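Local coordinates for uncharacterized protein Q64V53_BACFR (Bacteroides fragilis, PDB 2RA8) that is of unknown function but joins a WGR domain to leucine-rich repeats, modules that may mediate binding to other macromolecules, at residues F141-G147 with L174-K180; S287-D293 with M314-S320; L273-P279 with K305-L309; S12-W16 with N28-T34. One frame throughout, in Å; residues are numbered along the deposited sequence.

Contact 1 of 4, residues F141-G147 with L174-K180; sequences FEGLFWG and LNNLKIK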
# COMPACT_ATOMS: atom_id res chain seq x y z
N PHE A 141 -13.00 -0.64 26.55
CA PHE A 141 -11.97 -0.78 25.54
C PHE A 141 -10.54 -0.96 26.03
O PHE A 141 -10.10 -0.35 27.00
CB PHE A 141 -12.05 0.41 24.58
CG PHE A 141 -13.18 0.31 23.62
CD1 PHE A 141 -13.11 -0.55 22.52
CD2 PHE A 141 -14.34 1.04 23.81
CE1 PHE A 141 -14.17 -0.66 21.64
CE2 PHE A 141 -15.41 0.93 22.93
CZ PHE A 141 -15.32 0.08 21.85
N GLU A 142 -9.81 -1.84 25.34
CA GLU A 142 -8.43 -2.15 25.68
C GLU A 142 -7.47 -1.60 24.65
O GLU A 142 -6.26 -1.55 24.89
CB GLU A 142 -8.25 -3.66 25.79
CG GLU A 142 -9.29 -4.30 26.72
CD GLU A 142 -9.05 -5.77 26.95
OE1 GLU A 142 -8.44 -6.42 26.07
OE2 GLU A 142 -9.49 -6.28 28.00
N GLY A 143 -7.99 -1.20 23.50
CA GLY A 143 -7.14 -0.66 22.47
C GLY A 143 -7.82 0.49 21.75
O GLY A 143 -9.01 0.43 21.47
N LEU A 144 -7.05 1.55 21.47
CA LEU A 144 -7.57 2.72 20.79
C LEU A 144 -6.60 3.22 19.74
O LEU A 144 -5.44 3.49 20.04
CB LEU A 144 -7.83 3.85 21.79
CG LEU A 144 -8.15 5.24 21.20
CD1 LEU A 144 -9.43 5.17 20.37
CD2 LEU A 144 -8.28 6.27 22.31
N PHE A 145 -7.08 3.33 18.50
CA PHE A 145 -6.26 3.84 17.40
C PHE A 145 -7.01 5.08 17.00
O PHE A 145 -8.02 5.00 16.30
CB PHE A 145 -6.22 2.84 16.23
CG PHE A 145 -5.41 3.29 15.04
CD1 PHE A 145 -4.68 4.48 15.05
CD2 PHE A 145 -5.38 2.51 13.89
CE1 PHE A 145 -3.95 4.88 13.92
CE2 PHE A 145 -4.65 2.91 12.76
CZ PHE A 145 -3.93 4.09 12.77
N TRP A 146 -6.51 6.22 17.45
CA TRP A 146 -7.12 7.52 17.21
C TRP A 146 -6.50 8.27 16.05
O TRP A 146 -5.32 8.62 16.09
CB TRP A 146 -7.00 8.37 18.50
CG TRP A 146 -7.76 9.66 18.46
CD1 TRP A 146 -7.39 10.81 17.82
CD2 TRP A 146 -9.03 9.93 19.06
NE1 TRP A 146 -8.36 11.78 17.99
CE2 TRP A 146 -9.37 11.26 18.75
CE3 TRP A 146 -9.91 9.17 19.84
CZ2 TRP A 146 -10.56 11.85 19.19
CZ3 TRP A 146 -11.10 9.75 20.28
CH2 TRP A 146 -11.41 11.09 19.95
N GLY A 147 -7.29 8.53 15.01
CA GLY A 147 -6.78 9.27 13.86
C GLY A 147 -6.33 8.45 12.66
O GLY A 147 -5.39 8.84 11.97
N LEU A 174 -7.65 0.69 28.81
CA LEU A 174 -6.79 0.75 27.62
C LEU A 174 -5.38 0.33 27.92
O LEU A 174 -4.80 0.77 28.92
CB LEU A 174 -6.73 2.18 27.06
CG LEU A 174 -7.84 2.69 26.15
CD1 LEU A 174 -7.44 4.06 25.61
CD2 LEU A 174 -8.07 1.71 25.01
N ASN A 175 -4.81 -0.52 27.07
CA ASN A 175 -3.42 -0.93 27.24
C ASN A 175 -2.63 -0.72 25.98
O ASN A 175 -1.40 -0.77 26.00
CB ASN A 175 -3.31 -2.41 27.69
CG ASN A 175 -3.91 -3.38 26.69
OD1 ASN A 175 -3.61 -3.34 25.50
ND2 ASN A 175 -4.75 -4.29 27.19
N ASN A 176 -3.32 -0.43 24.88
CA ASN A 176 -2.67 -0.20 23.58
C ASN A 176 -3.20 1.09 22.97
O ASN A 176 -4.36 1.18 22.58
CB ASN A 176 -2.96 -1.39 22.65
CG ASN A 176 -2.21 -1.31 21.33
OD1 ASN A 176 -2.22 -2.26 20.55
ND2 ASN A 176 -1.57 -0.18 21.08
N LEU A 177 -2.34 2.11 22.90
CA LEU A 177 -2.74 3.42 22.38
C LEU A 177 -1.92 3.79 21.17
O LEU A 177 -0.69 3.77 21.20
CB LEU A 177 -2.52 4.49 23.44
CG LEU A 177 -3.47 5.68 23.63
CD1 LEU A 177 -2.67 6.76 24.32
CD2 LEU A 177 -4.03 6.20 22.33
N LYS A 178 -2.62 4.15 20.11
CA LYS A 178 -1.99 4.53 18.86
C LYS A 178 -2.71 5.76 18.38
O LYS A 178 -3.94 5.76 18.29
CB LYS A 178 -2.14 3.39 17.86
CG LYS A 178 -1.46 3.59 16.52
CD LYS A 178 -1.58 2.28 15.74
CE LYS A 178 -1.01 2.37 14.35
NZ LYS A 178 -1.15 1.04 13.70
N ILE A 179 -1.94 6.81 18.09
CA ILE A 179 -2.48 8.08 17.63
C ILE A 179 -1.73 8.55 16.39
O ILE A 179 -0.50 8.51 16.34
CB ILE A 179 -2.31 9.17 18.72
CG1 ILE A 179 -2.93 8.70 20.05
CG2 ILE A 179 -2.97 10.46 18.27
CD1 ILE A 179 -2.47 9.56 21.23
N LYS A 180 -2.48 9.01 15.39
CA LYS A 180 -1.88 9.50 14.15
C LYS A 180 -2.36 10.92 13.95
O LYS A 180 -3.56 11.16 13.96
CB LYS A 180 -2.33 8.63 12.97
CG LYS A 180 -1.80 9.08 11.61
CD LYS A 180 -2.20 8.08 10.52
CE LYS A 180 -1.77 8.58 9.15
NZ LYS A 180 -1.98 7.56 8.09
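The axes of parallel strands 143-146 and 176-180 approach to 4.6 Å, and their side chains alternate between two very different surroundings. On one face Phe145 and Lys178 pair. Both have chi1 near 180°, and every lysine chi is t, so the extended chain lies over the aromatic face: Lys178 CD sits 3.9 Å from the Phe145 ring centroid, a CH-pi contact, and Lys178 NZ 4.4 Å from it, a cation-pi contact. A long amphipathic lysine suits this partly exposed site, since its methylenes cover the ring while its charge stays near the surface. The other face is apolar. Leu144 (tp) brings its CB within 3.8 Å of Leu174 CD1, and Trp146, with t chi1, swings its indole away towards helix 165-169, where Leu174 and Leu177 also pack. Gly147, at phi 98° and psi 34°, leaves the strand in a conformation where a CB would strike Lys180 O. The backbone ladder includes Leu144 N to Asn176 O (2.9 Å), Lys178 N to Leu144 O (2.9 Å) and Trp146 N to Lys178 O (2.7 Å). Strand, helix 165-169 and strand form a beta-alpha-beta unit, as in leucine-rich repeats whose helices pack on one face of a parallel sheet.

Contact 2 of 4, residues S287-D293 with M314-S320; sequences SAGVLTD and MKYNYLS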
# COMPACT_ATOMS: atom_id res chain seq x y z
N SER A 287 13.78 3.13 12.59
CA SER A 287 13.28 3.08 11.22
C SER A 287 12.74 4.38 10.70
O SER A 287 12.75 5.40 11.39
CB SER A 287 12.19 2.03 11.13
OG SER A 287 11.15 2.32 12.04
N ALA A 288 12.28 4.33 9.46
CA ALA A 288 11.66 5.45 8.76
C ALA A 288 12.42 6.74 8.65
O ALA A 288 11.84 7.75 8.23
CB ALA A 288 10.29 5.73 9.37
N GLY A 289 13.70 6.75 8.99
CA GLY A 289 14.46 7.99 8.92
C GLY A 289 15.68 7.99 8.01
O GLY A 289 15.90 7.05 7.24
N VAL A 290 16.47 9.06 8.10
CA VAL A 290 17.68 9.19 7.30
C VAL A 290 18.84 8.57 8.05
O VAL A 290 19.76 9.26 8.49
CB VAL A 290 17.99 10.67 7.00
CG1 VAL A 290 19.20 10.77 6.09
CG2 VAL A 290 16.79 11.32 6.35
N LEU A 291 18.77 7.26 8.20
CA LEU A 291 19.79 6.48 8.88
C LEU A 291 20.83 6.15 7.81
O LEU A 291 20.52 5.46 6.83
CB LEU A 291 19.16 5.19 9.40
CG LEU A 291 19.62 4.39 10.62
CD1 LEU A 291 19.70 2.94 10.20
CD2 LEU A 291 20.93 4.87 11.17
N THR A 292 22.04 6.67 7.99
CA THR A 292 23.12 6.43 7.04
C THR A 292 24.16 5.50 7.59
O THR A 292 24.09 5.08 8.75
CB THR A 292 23.81 7.74 6.65
OG1 THR A 292 24.36 8.36 7.82
CG2 THR A 292 22.83 8.69 5.98
N ASP A 293 25.15 5.18 6.76
CA ASP A 293 26.23 4.27 7.15
C ASP A 293 26.98 4.69 8.39
O ASP A 293 27.50 3.85 9.12
CB ASP A 293 27.22 4.09 6.00
CG ASP A 293 26.65 3.27 4.86
OD1 ASP A 293 25.56 2.69 5.02
OD2 ASP A 293 27.31 3.19 3.80
N MSE A 314 15.41 -1.27 11.08
CA MSE A 314 15.99 -0.18 10.29
C MSE A 314 15.27 -0.09 8.97
O MSE A 314 15.82 0.37 7.96
CB MSE A 314 17.48 -0.43 10.06
CG MSE A 314 18.30 -0.47 11.36
SE MSE A 314 20.20 -0.79 11.11
CE MSE A 314 20.24 -2.71 11.30
N LYS A 315 14.01 -0.52 8.97
CA LYS A 315 13.18 -0.50 7.77
C LYS A 315 13.03 0.92 7.31
O LYS A 315 12.57 1.78 8.05
CB LYS A 315 11.82 -1.12 8.09
CG LYS A 315 10.94 -1.42 6.90
CD LYS A 315 9.85 -2.41 7.30
CE LYS A 315 8.63 -2.33 6.40
NZ LYS A 315 8.99 -2.50 4.97
N TYR A 316 13.43 1.16 6.06
CA TYR A 316 13.45 2.48 5.42
C TYR A 316 14.69 3.16 5.96
O TYR A 316 14.72 3.61 7.11
CB TYR A 316 12.21 3.35 5.71
CG TYR A 316 12.24 4.67 4.95
CD1 TYR A 316 12.94 5.77 5.45
CD2 TYR A 316 11.67 4.79 3.68
CE1 TYR A 316 13.07 6.95 4.72
CE2 TYR A 316 11.81 5.97 2.93
CZ TYR A 316 12.51 7.04 3.46
OH TYR A 316 12.69 8.20 2.73
N ASN A 317 15.71 3.22 5.12
CA ASN A 317 16.99 3.80 5.51
C ASN A 317 17.78 4.29 4.31
O ASN A 317 17.29 4.27 3.18
CB ASN A 317 17.82 2.73 6.23
CG ASN A 317 18.12 1.53 5.33
OD1 ASN A 317 18.81 1.65 4.33
ND2 ASN A 317 17.58 0.37 5.70
N TYR A 318 19.01 4.72 4.56
CA TYR A 318 19.88 5.20 3.50
C TYR A 318 21.24 4.54 3.64
O TYR A 318 22.27 5.18 3.50
CB TYR A 318 20.02 6.73 3.57
CG TYR A 318 18.90 7.51 2.92
CD1 TYR A 318 18.96 7.86 1.57
CD2 TYR A 318 17.78 7.91 3.65
CE1 TYR A 318 17.94 8.60 0.96
CE2 TYR A 318 16.75 8.64 3.05
CZ TYR A 318 16.84 8.98 1.71
OH TYR A 318 15.83 9.71 1.13
N LEU A 319 21.22 3.24 3.93
CA LEU A 319 22.45 2.47 4.07
C LEU A 319 22.92 2.01 2.71
O LEU A 319 22.12 1.84 1.79
CB LEU A 319 22.21 1.23 4.94
CG LEU A 319 21.73 1.42 6.38
CD1 LEU A 319 21.59 0.06 7.04
CD2 LEU A 319 22.72 2.28 7.15
N SER A 320 24.23 1.80 2.57
CA SER A 320 24.79 1.33 1.30
C SER A 320 24.70 -0.17 1.32
O SER A 320 24.57 -0.77 2.39
CB SER A 320 26.26 1.77 1.18
OG SER A 320 27.06 1.16 2.18
O HOH W 1 15.80 4.59 9.67
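Two successive strand-to-helix loops of the leucine-rich repeat region stack here: segment 287-293 follows strand 283-285 and enters helix 293-300, while segment 314-320 follows strand 311-313 and precedes helix 321-330. Near the strands, Ala288 N donates to Lys315 O (2.9 Å), and a water between the backbones accepts from Gly289 N (3.1 Å) and lies within hydrogen-bonding distance of Tyr316 O (2.9 Å). Further on, Tyr318 N donates to Leu291 O (2.8 Å). Asn317 shapes its own loop: its OD1 accepts from Leu319 N (2.9 Å), an Asx turn, while its ND2 donates to Met314 O (2.9 Å). An amide, both donor and acceptor, suits this buried site, and Ser340 and Val337 provide further partners. Leu291 fills the apolar interior, its CD1 3.9 Å from CG of selenomethionine Met314 and 4.3 Å from Leu319 CD2. Tyr316 CD1 lies 3.4 Å from Ala288 C and Tyr318 CD2 4.0 Å from Val290 CG1; both hydroxyls hydrogen-bond to the backbone of Ile352. At the helix starts, Asp293 OD1 accepts from Ser320 N (2.9 Å) and OD2 from Ser320 OG (2.6 Å). Ser320 is itself an N-cap, its OG bonded to Met323 N, so the carboxylate of one helix's first turn holds the cap of the next. Such stacking of equivalent loops, with an asparagine such as Asn317 bonding to backbone within its loop, is characteristic of leucine-rich repeats.

Contact 3 of 4, residues L273-P279 with K305-L309; sequences LESDILP and KIKHL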
# COMPACT_ATOMS: atom_id res chain seq x y z
N LEU A 273 22.81 3.76 22.41
CA LEU A 273 24.09 3.26 22.90
C LEU A 273 24.56 3.81 24.21
O LEU A 273 25.17 3.09 24.99
CB LEU A 273 25.18 3.46 21.84
CG LEU A 273 24.96 2.73 20.51
CD1 LEU A 273 26.04 3.10 19.52
CD2 LEU A 273 24.94 1.23 20.73
N GLU A 274 24.26 5.07 24.48
CA GLU A 274 24.69 5.70 25.73
C GLU A 274 23.70 5.61 26.86
O GLU A 274 23.99 6.06 27.97
CB GLU A 274 25.00 7.17 25.48
CG GLU A 274 23.80 7.95 24.97
CD GLU A 274 24.14 9.39 24.62
OE1 GLU A 274 25.24 9.64 24.09
OE2 GLU A 274 23.29 10.27 24.87
N SER A 275 22.53 5.04 26.59
CA SER A 275 21.47 4.94 27.60
C SER A 275 21.55 3.76 28.54
O SER A 275 22.12 2.71 28.22
CB SER A 275 20.11 4.93 26.90
OG SER A 275 19.05 4.83 27.83
N ASP A 276 20.96 3.93 29.72
CA ASP A 276 20.95 2.85 30.70
C ASP A 276 19.75 1.96 30.48
O ASP A 276 19.62 0.93 31.11
CB ASP A 276 20.94 3.43 32.13
CG ASP A 276 19.62 4.08 32.49
OD1 ASP A 276 18.81 4.38 31.58
OD2 ASP A 276 19.39 4.30 33.70
N ILE A 277 18.88 2.36 29.55
CA ILE A 277 17.69 1.57 29.26
C ILE A 277 18.01 0.46 28.28
O ILE A 277 17.39 -0.61 28.31
CB ILE A 277 16.53 2.47 28.70
CG1 ILE A 277 15.20 1.70 28.76
CG2 ILE A 277 16.81 2.88 27.24
CD1 ILE A 277 13.96 2.59 28.60
N LEU A 278 19.00 0.68 27.42
CA LEU A 278 19.39 -0.31 26.40
C LEU A 278 19.54 -1.75 26.87
O LEU A 278 19.07 -2.68 26.21
CB LEU A 278 20.68 0.13 25.68
CG LEU A 278 21.24 -0.81 24.60
CD1 LEU A 278 20.20 -1.07 23.52
CD2 LEU A 278 22.48 -0.20 23.99
N PRO A 279 20.22 -1.97 28.01
CA PRO A 279 20.38 -3.35 28.48
C PRO A 279 19.11 -4.18 28.62
O PRO A 279 19.14 -5.40 28.44
CB PRO A 279 21.09 -3.18 29.81
CG PRO A 279 21.97 -1.99 29.55
CD PRO A 279 21.02 -1.05 28.83
N LYS A 305 27.29 -3.82 23.24
CA LYS A 305 26.11 -3.21 23.86
C LYS A 305 24.78 -3.63 23.30
O LYS A 305 23.76 -3.47 23.96
CB LYS A 305 26.19 -1.69 23.78
CG LYS A 305 27.30 -1.05 24.58
CD LYS A 305 27.23 0.45 24.46
CE LYS A 305 28.28 1.12 25.32
NZ LYS A 305 28.16 2.61 25.23
N ILE A 306 24.78 -4.16 22.08
CA ILE A 306 23.52 -4.54 21.45
C ILE A 306 23.28 -6.00 21.16
O ILE A 306 22.16 -6.38 20.81
CB ILE A 306 23.31 -3.75 20.14
CG1 ILE A 306 24.39 -4.13 19.11
CG2 ILE A 306 23.36 -2.27 20.43
CD1 ILE A 306 24.16 -3.55 17.73
N LYS A 307 24.30 -6.83 21.31
CA LYS A 307 24.19 -8.26 21.01
C LYS A 307 23.13 -9.01 21.76
O LYS A 307 22.89 -10.19 21.49
CB LYS A 307 25.54 -8.96 21.22
CG LYS A 307 26.13 -8.82 22.61
CD LYS A 307 27.45 -9.57 22.72
CE LYS A 307 28.03 -9.51 24.13
NZ LYS A 307 29.31 -10.27 24.22
N HIS A 308 22.47 -8.35 22.70
CA HIS A 308 21.42 -8.97 23.50
C HIS A 308 20.05 -8.69 22.92
O HIS A 308 19.07 -9.34 23.28
CB HIS A 308 21.47 -8.44 24.92
CG HIS A 308 21.11 -6.99 25.02
ND1 HIS A 308 19.80 -6.56 25.08
CD2 HIS A 308 21.88 -5.88 25.04
CE1 HIS A 308 19.78 -5.24 25.13
NE2 HIS A 308 21.03 -4.80 25.10
N LEU A 309 19.97 -7.70 22.03
CA LEU A 309 18.70 -7.33 21.42
C LEU A 309 18.17 -8.47 20.58
O LEU A 309 18.94 -9.30 20.10
CB LEU A 309 18.86 -6.09 20.53
CG LEU A 309 19.21 -4.77 21.22
CD1 LEU A 309 19.40 -3.67 20.18
CD2 LEU A 309 18.09 -4.39 22.19
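Leu278 and Leu273 meet Ile306 at the apolar middle of this contact. Leu273 CD2 lies 3.9 Å from Ile306 CG2, and Leu278 CD2 approaches the same Ile306 CG2 at 4.2 Å. The tp rotamer of Leu278 carries its branches across the gap, so that Leu278 CD1 also reaches Leu309 CD2 (4.2 Å). Branched aliphatic residues suit this buried place because their methyls fill irregular space without needing polar partners. Leu298 and Leu299 of helix 293-300 continue the packing, touching Leu273 and Ile306 respectively. Farther out the chain turns: Ile306 to Leu309 forms a type I beta turn closed by Leu309 N to Ile306 O (2.8 Å), and it places the His308 imidazole beside Leu278 and Pro279, with Leu278 CG 4.0 Å from His308 NE2. At the polar edge, the extended Lys305 side chain runs past the leucines and its NZ donates to Leu273 O (3.0 Å), near the C-terminal end of helix 265-274. The contact thus combines an apolar centre, held by shape and the exclusion of water, with one directional hydrogen bond, and the lysine charge meets a carbonyl near the favourable negative end of a helix dipole.

Contact 4 of 4, residues S12-W16 with N28-T34; sequences SQKFW and NYGKLGT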
# COMPACT_ATOMS: atom_id res chain seq x y z
N SER A 12 -7.26 -6.39 11.42
CA SER A 12 -7.60 -7.77 11.06
C SER A 12 -8.16 -8.59 12.19
O SER A 12 -7.64 -8.59 13.30
CB SER A 12 -6.37 -8.50 10.53
OG SER A 12 -5.85 -7.86 9.38
N GLN A 13 -9.23 -9.31 11.89
CA GLN A 13 -9.89 -10.19 12.85
C GLN A 13 -10.21 -11.40 12.00
O GLN A 13 -11.32 -11.56 11.51
CB GLN A 13 -11.18 -9.53 13.37
CG GLN A 13 -10.95 -8.22 14.14
CD GLN A 13 -10.38 -8.47 15.54
OE1 GLN A 13 -9.41 -7.82 15.95
NE2 GLN A 13 -10.99 -9.40 16.26
N LYS A 14 -9.21 -12.26 11.80
CA LYS A 14 -9.42 -13.42 10.96
C LYS A 14 -8.78 -14.71 11.39
O LYS A 14 -7.97 -14.75 12.32
CB LYS A 14 -8.99 -13.08 9.52
CG LYS A 14 -7.77 -12.19 9.41
CD LYS A 14 -7.54 -11.77 7.95
CE LYS A 14 -6.45 -10.72 7.83
NZ LYS A 14 -5.15 -11.20 8.37
N PHE A 15 -9.18 -15.79 10.70
CA PHE A 15 -8.67 -17.13 10.96
C PHE A 15 -8.16 -17.74 9.68
O PHE A 15 -8.55 -17.34 8.57
CB PHE A 15 -9.75 -18.06 11.53
CG PHE A 15 -10.80 -18.46 10.53
CD1 PHE A 15 -11.83 -17.59 10.20
CD2 PHE A 15 -10.74 -19.70 9.89
CE1 PHE A 15 -12.78 -17.93 9.23
CE2 PHE A 15 -11.68 -20.05 8.92
CZ PHE A 15 -12.70 -19.16 8.59
N TRP A 16 -7.30 -18.74 9.84
CA TRP A 16 -6.71 -19.45 8.72
C TRP A 16 -6.50 -20.86 9.23
O TRP A 16 -5.90 -21.05 10.29
CB TRP A 16 -5.36 -18.81 8.35
CG TRP A 16 -4.61 -19.48 7.23
CD1 TRP A 16 -4.75 -19.24 5.89
CD2 TRP A 16 -3.60 -20.48 7.36
NE1 TRP A 16 -3.88 -20.04 5.17
CE2 TRP A 16 -3.16 -20.80 6.05
CE3 TRP A 16 -3.01 -21.13 8.46
CZ2 TRP A 16 -2.17 -21.76 5.81
CZ3 TRP A 16 -2.01 -22.08 8.22
CH2 TRP A 16 -1.60 -22.38 6.90
N ASN A 28 -8.65 -22.99 4.64
CA ASN A 28 -9.93 -22.33 4.89
C ASN A 28 -9.58 -21.04 5.60
O ASN A 28 -8.93 -21.06 6.65
CB ASN A 28 -10.80 -23.22 5.79
CG ASN A 28 -12.16 -22.60 6.09
OD1 ASN A 28 -12.76 -22.89 7.13
ND2 ASN A 28 -12.65 -21.77 5.19
N TYR A 29 -10.00 -19.91 5.03
CA TYR A 29 -9.70 -18.61 5.62
C TYR A 29 -10.80 -17.60 5.49
O TYR A 29 -11.55 -17.61 4.52
CB TYR A 29 -8.44 -18.01 4.99
CG TYR A 29 -8.59 -17.62 3.54
CD1 TYR A 29 -8.61 -18.59 2.53
CD2 TYR A 29 -8.73 -16.28 3.16
CE1 TYR A 29 -8.76 -18.23 1.19
CE2 TYR A 29 -8.89 -15.92 1.82
CZ TYR A 29 -8.90 -16.90 0.85
OH TYR A 29 -9.06 -16.53 -0.47
N GLY A 30 -10.88 -16.70 6.47
CA GLY A 30 -11.90 -15.67 6.44
C GLY A 30 -11.96 -14.86 7.72
O GLY A 30 -11.12 -15.03 8.61
N LYS A 31 -12.95 -13.98 7.81
CA LYS A 31 -13.14 -13.14 8.99
C LYS A 31 -13.68 -14.00 10.10
O LYS A 31 -14.48 -14.92 9.86
CB LYS A 31 -14.14 -12.02 8.67
CG LYS A 31 -14.35 -11.00 9.78
CD LYS A 31 -15.38 -9.94 9.40
CE LYS A 31 -14.91 -9.08 8.24
NZ LYS A 31 -15.95 -8.08 7.85
N LEU A 32 -13.24 -13.74 11.33
CA LEU A 32 -13.73 -14.52 12.47
C LEU A 32 -15.23 -14.47 12.49
O LEU A 32 -15.83 -13.42 12.26
CB LEU A 32 -13.20 -13.96 13.78
CG LEU A 32 -11.68 -14.05 14.03
CD1 LEU A 32 -11.30 -13.14 15.19
CD2 LEU A 32 -11.30 -15.48 14.34
N GLY A 33 -15.85 -15.61 12.77
CA GLY A 33 -17.30 -15.68 12.83
C GLY A 33 -17.98 -16.03 11.51
O GLY A 33 -19.21 -16.08 11.45
N THR A 34 -17.20 -16.28 10.47
CA THR A 34 -17.76 -16.63 9.17
C THR A 34 -17.18 -17.93 8.67
O THR A 34 -16.15 -18.38 9.16
CB THR A 34 -17.48 -15.53 8.11
OG1 THR A 34 -16.08 -15.51 7.80
CG2 THR A 34 -17.91 -14.16 8.63
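Two backbone hydrogen bonds join antiparallel strands 13-21 and 24-31 here. Phe15 and Gly30 form a hydrogen-bonded pair, satisfying each other through Phe15 N to Gly30 O (3.0 Å) and Gly30 N to Phe15 O (3.2 Å). A third bond, from Leu32 N just past strand 24-31, goes to Gln13 O (2.9 Å). The backbones of Lys14 and Trp16 hydrogen-bond to strand 3-8, at Phe7 and Phe5. Lys31 O accepts twice, from Thr34 N (3.1 Å) and from Thr34 OG1 (2.7 Å), closing a type II turn in which Gly33 takes the positive phi of 91° that suits a residue without CB. Several side-chain polar groups find partners beyond the two segments: Asn28 ND2 donates to the carbonyls of Asp35 and Gln37, Lys14 NZ bonds Tyr65 OH, and Tyr29 OH bonds Glu153 O of the second subunit. Phe15 folds its ring over Gly30, where a CB would lie 3.5 Å from Phe15 CE1. Backbone bonds thus hold the hairpin together, while Lys14, Asn28 and Tyr29 link it to neighbouring chain and the second subunit.

Contacts 1, 2 and 3 belong to the leucine-rich repeat region, whereas contact 4 lies in the WGR domain, about 39 Å between centres from contact 3. Contact 1, the nearest of the four to the chain's centre, joins neighbouring strands of the parallel sheet. Contacts 2 and 3 interleave along the chain and tie consecutive repeats at two places: the loops entering the helices in contact 2, the ends of helices in contact 3. Contact 2 is buried and uses backbone bonds, one side-chain amide, a carboxylate and a water; the others are only partly buried. Contact 3 relies on aliphatic packing and one lysine bond. Contacts 1 and 4 share backbone ladders, parallel against antiparallel; contact 4, and at one residue contact 2, also meets the second subunit.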